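Side-chain contacts in D,D-dipeptidase/D,D-carboxypeptidase (Enterococcus faecalis, PDB 4MUQ), which acts as a zinc-dependent D,D-dipeptidase of the M15B metallopeptidase subfamily in vancomycin resistance, and probably also as a D,D-carboxypeptidase: residues Pro70-Gly73 / Tyr74-Leu77; Glu93-Thr96 / Arg97-Ala101; Leu20-Lys23 / Asn24-Leu27. All blocks are in the same frame, centred on the assembly; numbering follows the deposited sequence. Where two conformers were deposited one is given.

Contact 1: Pro70-Gly73 / Tyr74-Leu77. With 2D8 ((2R)-3-[(R)-[(1S)-1-aminoethyl](hydroxy)phosphoryl]-2-methylpropanoic acid), chain D; LY0 ((2R)-3-[(R)-[(1R)-1-aminoethyl](hydroxy)phosphoryl]-2-methylpropanoic acid), chain C.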
loop_
_atom_site.group_PDB
_atom_site.type_symbol
_atom_site.label_atom_id
_atom_site.label_comp_id
_atom_site.label_asym_id
_atom_site.label_seq_id
_atom_site.Cartn_x
_atom_site.Cartn_y
_atom_site.Cartn_z
ATOM N N PRO A 70 -7.553 14.351 3.839
ATOM C CA PRO A 70 -7.854 12.940 3.617
ATOM C C PRO A 70 -9.334 12.830 3.296
ATOM O O PRO A 70 -10.166 13.443 3.969
ATOM C CB PRO A 70 -7.516 12.295 4.959
ATOM C CG PRO A 70 -7.723 13.373 5.961
ATOM C CD PRO A 70 -7.361 14.664 5.267
ATOM N N VAL A 71 -9.646 12.105 2.235
ATOM C CA VAL A 71 -11.006 11.965 1.742
ATOM C C VAL A 71 -11.572 10.601 2.123
ATOM O O VAL A 71 -12.742 10.487 2.488
ATOM C CB VAL A 71 -11.070 12.160 0.197
ATOM C CG1 VAL A 71 -12.462 11.832 -0.340
ATOM C CG2 VAL A 71 -10.674 13.575 -0.183
ATOM N N SER A 72 -10.742 9.569 2.039
ATOM C CA SER A 72 -11.180 8.221 2.378
ATOM C C SER A 72 -9.977 7.401 2.773
ATOM O O SER A 72 -8.989 7.367 2.039
ATOM C CB SER A 72 -11.865 7.566 1.177
ATOM O OG SER A 72 -12.430 6.322 1.553
ATOM N N GLY A 73 -10.058 6.744 3.925
ATOM C CA GLY A 73 -9.002 5.856 4.395
ATOM C C GLY A 73 -9.501 4.432 4.495
ATOM O O GLY A 73 -9.872 3.828 3.484
ATOM N N TYR A 74 -9.499 3.878 5.702
ATOM C CA TYR A 74 -10.062 2.545 5.892
ATOM C C TYR A 74 -11.536 2.540 5.509
ATOM O O TYR A 74 -12.287 3.437 5.897
ATOM C CB TYR A 74 -9.917 2.094 7.342
ATOM C CG TYR A 74 -10.609 0.776 7.588
ATOM C CD1 TYR A 74 -10.027 -0.409 7.155
ATOM C CD2 TYR A 74 -11.849 0.721 8.191
ATOM C CE1 TYR A 74 -10.652 -1.627 7.351
ATOM C CE2 TYR A 74 -12.499 -0.507 8.389
ATOM C CZ TYR A 74 -11.880 -1.660 7.953
ATOM O OH TYR A 74 -12.491 -2.881 8.134
ATOM N N ARG A 75 -11.941 1.517 4.754
ATOM C CA ARG A 75 -13.358 1.268 4.504
ATOM C C ARG A 75 -13.660 -0.174 4.841
ATOM O O ARG A 75 -12.882 -1.082 4.513
ATOM C CB ARG A 75 -13.731 1.571 3.049
ATOM C CG ARG A 75 -13.391 3.002 2.670
ATOM C CD ARG A 75 -14.114 3.514 1.444
ATOM N NE ARG A 75 -13.754 2.815 0.215
ATOM C CZ ARG A 75 -13.102 3.365 -0.819
ATOM N NH1 ARG A 75 -12.664 4.618 -0.793
ATOM N NH2 ARG A 75 -12.864 2.634 -1.887
ATOM N N SER A 76 -14.775 -0.372 5.521
ATOM C CA SER A 76 -15.270 -1.699 5.831
ATOM C C SER A 76 -15.904 -2.319 4.597
ATOM O O SER A 76 -16.149 -1.648 3.595
ATOM C CB SER A 76 -16.335 -1.603 6.902
ATOM O OG SER A 76 -17.456 -0.875 6.416
ATOM N N LEU A 77 -16.222 -3.603 4.698
ATOM C CA LEU A 77 -16.874 -4.298 3.597
ATOM C C LEU A 77 -18.231 -3.680 3.248
ATOM O O LEU A 77 -18.554 -3.497 2.070
ATOM C CB LEU A 77 -17.056 -5.769 3.963
ATOM C CG LEU A 77 -17.834 -6.597 2.937
ATOM C CD1 LEU A 77 -17.099 -6.655 1.607
ATOM C CD2 LEU A 77 -18.073 -7.997 3.478
HETATM C C4 2D8 D . -11.077 3.133 -6.083
HETATM C C5 2D8 D . -10.297 1.965 -5.572
HETATM C C6 2D8 D . -11.114 1.205 -4.537
HETATM C C7 2D8 D . -9.920 1.094 -6.756
HETATM N N1 2D8 D . -12.432 6.822 -4.697
HETATM P P 2D8 D . -11.053 4.585 -4.994
HETATM C C1 2D8 D . -13.681 4.751 -5.009
HETATM C C2 2D8 D . -12.495 5.609 -5.405
HETATM O O31 2D8 D . -11.127 4.083 -3.534
HETATM O O32 2D8 D . -9.757 5.451 -5.109
HETATM O O61 2D8 D . -10.493 0.660 -3.640
HETATM O O62 2D8 D . -12.325 1.140 -4.661
HETATM P P LY0 C . -11.058 4.588 -4.989
HETATM C C1 LY0 C . -13.683 4.720 -4.996
HETATM N N1 LY0 C . -12.610 5.972 -6.654
HETATM C C2 LY0 C . -12.513 5.636 -5.289
HETATM C C4 LY0 C . -11.087 3.138 -6.081
HETATM C C5 LY0 C . -10.300 1.969 -5.572
HETATM C C6 LY0 C . -11.114 1.206 -4.538
HETATM C C7 LY0 C . -9.920 1.097 -6.756
HETATM O O31 LY0 C . -11.108 4.080 -3.530
HETATM O O32 LY0 C . -9.758 5.448 -5.109
HETATM O O61 LY0 C . -10.492 0.661 -3.641
HETATM O O62 LY0 C . -12.325 1.140 -4.661
HETATM O O HOH W 1 -12.489 6.623 5.326
#

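Contact 2: Glu93-Thr96 / Arg97-Ala101. With PE3 (3,6,9,12,15,18,21,24,27,30,33,36,39-tridecaoxahentetracontane-1,41-diol), chain J; LY0 ((2R)-3-[(R)-[(1R)-1-aminoethyl](hydroxy)phosphoryl]-2-methylpropanoic acid), chain C; 2D8 ((2R)-3-[(R)-[(1S)-1-aminoethyl](hydroxy)phosphoryl]-2-methylpropanoic acid), chain D; EDO (1,2-ethanediol), chain E.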
loop_
_atom_site.group_PDB
_atom_site.type_symbol
_atom_site.label_atom_id
_atom_site.label_comp_id
_atom_site.label_asym_id
_atom_site.label_seq_id
_atom_site.Cartn_x
_atom_site.Cartn_y
_atom_site.Cartn_z
ATOM N N GLU A 93 -22.367 0.913 -15.037
ATOM C CA GLU A 93 -21.532 -0.266 -14.887
ATOM C C GLU A 93 -20.088 -0.071 -15.377
ATOM O O GLU A 93 -19.125 -0.472 -14.703
ATOM C CB GLU A 93 -22.235 -1.383 -15.656
ATOM C CG GLU A 93 -21.553 -2.711 -15.752
ATOM C CD GLU A 93 -22.501 -3.757 -16.325
ATOM O OE1 GLU A 93 -23.426 -3.366 -17.080
ATOM O OE2 GLU A 93 -22.331 -4.955 -16.009
ATOM N N ASP A 94 -19.923 0.548 -16.543
ATOM C CA ASP A 94 -18.580 0.717 -17.096
ATOM C C ASP A 94 -17.701 1.598 -16.207
ATOM O O ASP A 94 -16.550 1.263 -15.907
ATOM C CB ASP A 94 -18.644 1.336 -18.487
ATOM C CG ASP A 94 -19.244 0.412 -19.519
ATOM O OD1 ASP A 94 -19.303 -0.811 -19.262
ATOM O OD2 ASP A 94 -19.642 0.913 -20.594
ATOM N N PHE A 95 -18.248 2.738 -15.794
ATOM C CA PHE A 95 -17.525 3.630 -14.901
ATOM C C PHE A 95 -17.176 2.930 -13.595
ATOM O O PHE A 95 -16.050 3.020 -13.105
ATOM C CB PHE A 95 -18.332 4.909 -14.626
ATOM C CG PHE A 95 -17.654 5.856 -13.662
ATOM C CD1 PHE A 95 -16.869 6.907 -14.138
ATOM C CD2 PHE A 95 -17.791 5.694 -12.288
ATOM C CE1 PHE A 95 -16.224 7.757 -13.248
ATOM C CE2 PHE A 95 -17.161 6.528 -11.398
ATOM C CZ PHE A 95 -16.376 7.570 -11.877
ATOM N N THR A 96 -18.163 2.261 -13.013
ATOM C CA THR A 96 -17.959 1.605 -11.732
ATOM C C THR A 96 -16.866 0.540 -11.797
ATOM O O THR A 96 -16.019 0.474 -10.916
ATOM C CB THR A 96 -19.263 1.003 -11.248
ATOM O OG1 THR A 96 -20.243 2.045 -11.170
ATOM C CG2 THR A 96 -19.096 0.360 -9.879
ATOM N N ARG A 97 -16.877 -0.270 -12.844
ATOM C CA ARG A 97 -15.853 -1.301 -12.989
ATOM C C ARG A 97 -14.449 -0.708 -13.074
ATOM O O ARG A 97 -13.484 -1.327 -12.628
ATOM C CB ARG A 97 -16.125 -2.159 -14.217
ATOM C CG ARG A 97 -17.152 -3.252 -14.004
ATOM C CD ARG A 97 -17.391 -4.029 -15.294
ATOM N NE ARG A 97 -16.176 -4.651 -15.817
ATOM C CZ ARG A 97 -15.408 -4.130 -16.773
ATOM N NH1 ARG A 97 -15.719 -2.962 -17.322
ATOM N NH2 ARG A 97 -14.325 -4.777 -17.179
ATOM N N LYS A 98 -14.341 0.494 -13.634
ATOM C CA LYS A 98 -13.052 1.155 -13.828
ATOM C C LYS A 98 -12.565 1.969 -12.633
ATOM O O LYS A 98 -11.357 2.183 -12.471
ATOM C CB LYS A 98 -13.103 2.048 -15.074
ATOM C CG LYS A 98 -13.257 1.276 -16.385
ATOM C CD LYS A 98 -13.330 2.217 -17.589
ATOM C CE LYS A 98 -13.264 1.446 -18.902
ATOM N NZ LYS A 98 -11.884 0.937 -19.139
ATOM N N TYR A 99 -13.485 2.436 -11.807
ATOM C CA TYR A 99 -13.147 3.362 -10.726
ATOM C C TYR A 99 -13.520 2.912 -9.315
ATOM O O TYR A 99 -13.321 3.663 -8.350
ATOM C CB TYR A 99 -13.771 4.737 -10.998
ATOM C CG TYR A 99 -13.113 5.482 -12.124
ATOM C CD1 TYR A 99 -11.945 6.215 -11.909
ATOM C CD2 TYR A 99 -13.630 5.453 -13.414
ATOM C CE1 TYR A 99 -11.336 6.912 -12.947
ATOM C CE2 TYR A 99 -13.011 6.140 -14.463
ATOM C CZ TYR A 99 -11.866 6.860 -14.224
ATOM O OH TYR A 99 -11.264 7.534 -15.257
ATOM N N VAL A 100 -14.122 1.735 -9.175
ATOM C CA VAL A 100 -14.453 1.247 -7.845
ATOM C C VAL A 100 -14.055 -0.223 -7.758
ATOM O O VAL A 100 -14.528 -1.044 -8.545
ATOM C CB VAL A 100 -15.955 1.385 -7.512
ATOM C CG1 VAL A 100 -16.170 1.023 -6.060
ATOM C CG2 VAL A 100 -16.463 2.813 -7.785
ATOM N N ALA A 101 -13.197 -0.578 -6.801
ATOM C CA ALA A 101 -12.861 -1.978 -6.623
ATOM C C ALA A 101 -14.068 -2.803 -6.163
ATOM O O ALA A 101 -14.935 -2.308 -5.445
ATOM C CB ALA A 101 -11.720 -2.131 -5.624
HETATM O O40 PE3 J . -22.115 1.271 -17.826
HETATM C C39 PE3 J . -22.254 2.043 -19.023
HETATM C C38 PE3 J . -23.691 2.400 -19.416
HETATM O O37 PE3 J . -24.501 3.193 -18.506
HETATM C C36 PE3 J . -23.896 4.461 -18.202
HETATM C C35 PE3 J . -24.715 5.484 -17.389
HETATM O O34 PE3 J . -25.247 5.259 -16.059
HETATM C C33 PE3 J . -26.261 4.251 -16.001
HETATM C C32 PE3 J . -26.695 4.187 -14.550
HETATM O O31 PE3 J . -27.184 5.494 -14.210
HETATM P P LY0 C . -11.058 4.588 -4.989
HETATM C C1 LY0 C . -13.683 4.720 -4.996
HETATM N N1 LY0 C . -12.610 5.972 -6.654
HETATM C C2 LY0 C . -12.513 5.636 -5.289
HETATM C C4 LY0 C . -11.087 3.138 -6.081
HETATM C C5 LY0 C . -10.300 1.969 -5.572
HETATM C C6 LY0 C . -11.114 1.206 -4.538
HETATM C C7 LY0 C . -9.920 1.097 -6.756
HETATM O O31 LY0 C . -11.108 4.080 -3.530
HETATM O O32 LY0 C . -9.758 5.448 -5.109
HETATM O O61 LY0 C . -10.492 0.661 -3.641
HETATM O O62 LY0 C . -12.325 1.140 -4.661
HETATM C C4 2D8 D . -11.077 3.133 -6.083
HETATM C C5 2D8 D . -10.297 1.965 -5.572
HETATM C C6 2D8 D . -11.114 1.205 -4.537
HETATM C C7 2D8 D . -9.920 1.094 -6.756
HETATM N N1 2D8 D . -12.432 6.822 -4.697
HETATM P P 2D8 D . -11.053 4.585 -4.994
HETATM C C1 2D8 D . -13.681 4.751 -5.009
HETATM C C2 2D8 D . -12.495 5.609 -5.405
HETATM O O31 2D8 D . -11.127 4.083 -3.534
HETATM O O32 2D8 D . -9.757 5.451 -5.109
HETATM O O61 2D8 D . -10.493 0.660 -3.640
HETATM O O62 2D8 D . -12.325 1.140 -4.661
HETATM C C1 EDO E . -8.861 -1.048 -17.015
HETATM O O1 EDO E . -10.190 -1.539 -17.237
HETATM C C2 EDO E . -8.946 0.305 -16.312
HETATM O O2 EDO E . -9.385 1.359 -17.188
HETATM O O HOH W 2 -18.865 -2.880 -17.876
#

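Contact 3: Leu20-Lys23 / Asn24-Leu27. With PE3 (3,6,9,12,15,18,21,24,27,30,33,36,39-tridecaoxahentetracontane-1,41-diol), chain H.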
loop_
_atom_site.group_PDB
_atom_site.type_symbol
_atom_site.label_atom_id
_atom_site.label_comp_id
_atom_site.label_asym_id
_atom_site.label_seq_id
_atom_site.Cartn_x
_atom_site.Cartn_y
_atom_site.Cartn_z
ATOM N N LEU A 20 -0.801 -7.818 -2.269
ATOM C CA LEU A 20 -1.363 -7.407 -3.544
ATOM C C LEU A 20 -2.855 -7.722 -3.557
ATOM O O LEU A 20 -3.249 -8.893 -3.586
ATOM C CB LEU A 20 -0.663 -8.128 -4.695
ATOM C CG LEU A 20 -1.213 -7.797 -6.086
ATOM C CD1 LEU A 20 -1.111 -6.300 -6.382
ATOM C CD2 LEU A 20 -0.475 -8.575 -7.141
ATOM N N VAL A 21 -3.686 -6.680 -3.505
ATOM C CA VAL A 21 -5.138 -6.830 -3.457
ATOM C C VAL A 21 -5.702 -6.214 -4.726
ATOM O O VAL A 21 -5.514 -5.019 -4.979
ATOM C CB VAL A 21 -5.741 -6.102 -2.243
ATOM C CG1 VAL A 21 -7.262 -6.263 -2.214
ATOM C CG2 VAL A 21 -5.130 -6.639 -0.954
ATOM N N ASN A 22 -6.315 -7.035 -5.564
ATOM C CA ASN A 22 -6.860 -6.555 -6.833
ATOM C C ASN A 22 -7.955 -7.513 -7.294
ATOM O O ASN A 22 -8.383 -8.383 -6.518
ATOM C CB ASN A 22 -5.746 -6.310 -7.874
ATOM C CG ASN A 22 -5.063 -7.585 -8.340
ATOM O OD1 ASN A 22 -5.577 -8.691 -8.157
ATOM N ND2 ASN A 22 -3.910 -7.432 -8.967
ATOM N N LYS A 23 -8.421 -7.379 -8.531
ATOM C CA LYS A 23 -9.509 -8.227 -9.011
ATOM C C LYS A 23 -9.141 -9.706 -8.928
ATOM O O LYS A 23 -9.983 -10.544 -8.612
ATOM C CB LYS A 23 -9.903 -7.867 -10.445
ATOM C CG LYS A 23 -11.082 -8.671 -10.970
ATOM C CD LYS A 23 -11.365 -8.357 -12.432
ATOM C CE LYS A 23 -12.550 -9.160 -12.946
ATOM N NZ LYS A 23 -12.693 -9.048 -14.426
ATOM N N ASN A 24 -7.878 -10.017 -9.190
ATOM C CA ASN A 24 -7.392 -11.396 -9.165
ATOM C C ASN A 24 -7.220 -11.949 -7.759
ATOM O O ASN A 24 -7.388 -13.147 -7.539
ATOM C CB ASN A 24 -6.056 -11.502 -9.899
ATOM C CG ASN A 24 -6.172 -11.202 -11.373
ATOM O OD1 ASN A 24 -5.258 -10.624 -11.973
ATOM N ND2 ASN A 24 -7.279 -11.595 -11.968
ATOM N N TYR A 25 -6.871 -11.077 -6.816
ATOM C CA TYR A 25 -6.417 -11.519 -5.506
ATOM C C TYR A 25 -7.177 -10.792 -4.407
ATOM O O TYR A 25 -6.823 -9.671 -4.040
ATOM C CB TYR A 25 -4.913 -11.268 -5.359
ATOM C CG TYR A 25 -4.086 -11.840 -6.491
ATOM C CD1 TYR A 25 -4.027 -13.209 -6.715
ATOM C CD2 TYR A 25 -3.369 -11.006 -7.337
ATOM C CE1 TYR A 25 -3.273 -13.734 -7.756
ATOM C CE2 TYR A 25 -2.614 -11.522 -8.380
ATOM C CZ TYR A 25 -2.585 -12.878 -8.588
ATOM O OH TYR A 25 -1.823 -13.408 -9.612
ATOM N N PRO A 26 -8.203 -11.444 -3.859
ATOM C CA PRO A 26 -9.043 -10.759 -2.868
ATOM C C PRO A 26 -8.381 -10.653 -1.495
ATOM O O PRO A 26 -7.401 -11.341 -1.193
ATOM C CB PRO A 26 -10.270 -11.667 -2.783
ATOM C CG PRO A 26 -9.718 -13.040 -3.039
ATOM C CD PRO A 26 -8.681 -12.813 -4.133
ATOM N N LEU A 27 -8.915 -9.764 -0.669
ATOM C CA LEU A 27 -8.577 -9.731 0.750
ATOM C C LEU A 27 -9.159 -10.984 1.387
ATOM O O LEU A 27 -10.331 -11.313 1.162
ATOM C CB LEU A 27 -9.175 -8.470 1.386
ATOM C CG LEU A 27 -8.782 -8.090 2.818
ATOM C CD1 LEU A 27 -7.305 -7.730 2.916
ATOM C CD2 LEU A 27 -9.625 -6.920 3.281
HETATM O O43 PE3 H . -5.597 -10.447 -15.500
HETATM C C42 PE3 H . -5.414 -9.209 -14.809
HETATM C C41 PE3 H . -6.394 -8.122 -15.286
HETATM O O40 PE3 H . -6.114 -6.944 -14.493
HETATM C C39 PE3 H . -6.319 -7.437 -13.170
HETATM C C38 PE3 H . -6.095 -6.578 -11.974
HETATM O O37 PE3 H . -6.409 -7.516 -10.940
HETATM O O HOH W 3 -2.739 -9.424 -11.018
#

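Contact 1: Pro70-Gly73 / Tyr74-Leu77
Ser72 and Arg75 meet through one polar contact, in which Arg75 NH1 donates to Ser72 OG at 2.9 Å with an N-H...O angle of 160°. The hydroxyl oxygen lies at the edge of the guanidinium group and close to its plane, where an N-H can point straight at it. The bend at chi3 of Arg75 (-65°) folds the chain back beside the serine, and its CD comes within 3.3 Å of Ser72 OG. A small hydroxyl suits this place because it accepts from the arginine without filling the room its chain needs.

The bonds to the bound phosphinate come from the same flat group. Two epimers occupy the site, and in both the oxygen O31 is held by two nitrogens: in 2D8, Arg75 NH2 makes the shorter, straighter bond at 2.8 Å and Arg75 NH1 a longer, more bent one at 3.2 Å. Arg75 NH2 also bonds to Gln80 OE1, which together with Ser72 limits rotation of the guanidinium.

Val71 and Ser72 both face the zinc ligand Asp115, a classic beta bulge at the end of strand 68-72, and backbone and water bonds shape the turn that follows. Gly73 has a psi of -118°, in a region seldom taken up by residues with a CB, and its carbonyl oxygen bonds to ND1 of the zinc ligand His108. Water 1 accepts from Gly73 N at 2.8 Å and donates to Tyr74 O at 3.2 Å, bracing the bend. The Tyr74 side chain packs on Leu46 of strand 42-48.

With the zinc about 4 Å from the Arg75 side chain, the two-pronged grip on a phosphinate oxygen is consistent with a role in steadying negative charge on a tetrahedral intermediate, with Ser72 as the second-shell residue that sets the guanidinium in place.

Contact 2: Glu93-Thr96 / Arg97-Ala101
One wall of the D-Ala-D-Ala analogue pocket is formed by the last turn of helix 93-99 and the residues leaving it, and here Phe95 and Tyr99 stack one helical turn apart. Their rings form an offset stack, with centroids 4.6 Å apart and planes inclined by 22°, although the two side chains as a whole cross at about a right angle. Tyr99 CD2 sits 3.5 Å above one face of the Phe95 ring, toward its rim, and Tyr99 CB adds a CH-pi contact over the same ring. Phe95 makes this possible by holding CG anti to its own nitrogen (chi1 178°), which swings the ring forward along the helix to meet Tyr99. Two broad aromatic groups suit a partly exposed flank, because the stack covers part of one face of the phenylalanine ring.

Along the backbone, the helix closes with i to i+4 bonds, among them Arg97 N to Glu93 O. Tyr99 N donates to Phe95 O at 2.9 Å, and that oxygen also lies at the edge of the Tyr99 ring. In the following step Val100 N reaches Thr96 O, likewise at 2.9 Å, although Val100 has already left helical geometry. On the buried side Thr96 CG2 approaches Val100 CB at 4.1 Å. The beta-branched pair packs against Tyr84 of helix 77-91, while Thr96 OG1 turns back to bond with Gly92 O and Ser87 OG, satisfying a buried hydroxyl.

The charged residues Glu93, Asp94, Arg97 and Lys98 are exposed. The aliphatic part of Lys98 runs past Asp94 O, its CG 3.3 Å away.

Past the helix the chain extends, and Ala101 N, 2.9 Å from carboxylate oxygen O62 of LY0, donates to it at an N-H...O angle of 162°.

Contact 3: Leu20-Lys23 / Asn24-Leu27
A chi1 of 68° sets Asn22 CG between its own backbone N and carbonyl carbon, a crowded position that folds the amide over the following turn and brings OD1 to the backbone of Asn24 and Tyr25. Asn24 N donates to Asn22 OD1 at 2.8 Å. Tyr25 N donates to Asn22 OD1 at 3.0 Å, and both bonds are weak in angle. Tyr25, with CG anti to its carbonyl carbon (chi1 -52°), lays its ring beside the same amide, and Asn24 CB stands over the centre of one ring face, 3.6 Å above the plane.

Main-chain bonds close the loop as well. Tyr25 N donates to Asn22 O, well above that carbonyl's plane, and Asn22 N returns a bond to Tyr25 O at 3.1 Å. Val21 CA adds a CA-H...O contact to the same carbonyl oxygen, Tyr25 O.

Leucine suits position 20 because its branched end can meet both a ring and a helix: Leu20 CD2 lies 3.8 Å from Tyr25 CD2, and the side chain also touches Leu187 and Thr191 of helix 187-194. The other end of the Asn22 amide, ND2, bonds to Glu188 of that helix, and water 3 joins Asn22 ND2 (3.1 Å) to Asn24 OD1 (2.9 Å). Asparagine fits here by offering an acceptor to the turn and a donor to the helix.

Lys23 and Asn24 both have helical backbone angles, making Asn22-Tyr25 a type I beta turn overlaid by an Asx turn, with the reciprocal bond pair of a two-residue hairpin but no regular strands on its arms.

Overall arrangement
Contacts 1 and 2 address the same bound phosphinate from different parts of the chain: 70-77 supplies the guanidinium for the phosphinate oxygen, and 93-101 the main-chain donor for the carboxylate. Their centres are 17 Å apart and their nearest atoms about 6 Å, so the inhibitor bridges segments that do not touch. Contact 3 does not touch the inhibitor; its Val21 side chain is about 8 Å from it, and its nearest atoms are about 5 Å from contact 2 and about 7 Å from contact 1. The segment His105-His108 links contacts 3 and 1: Asn22 O accepts from His105 ND1, and Gly73 O pairs with the zinc ligand His108.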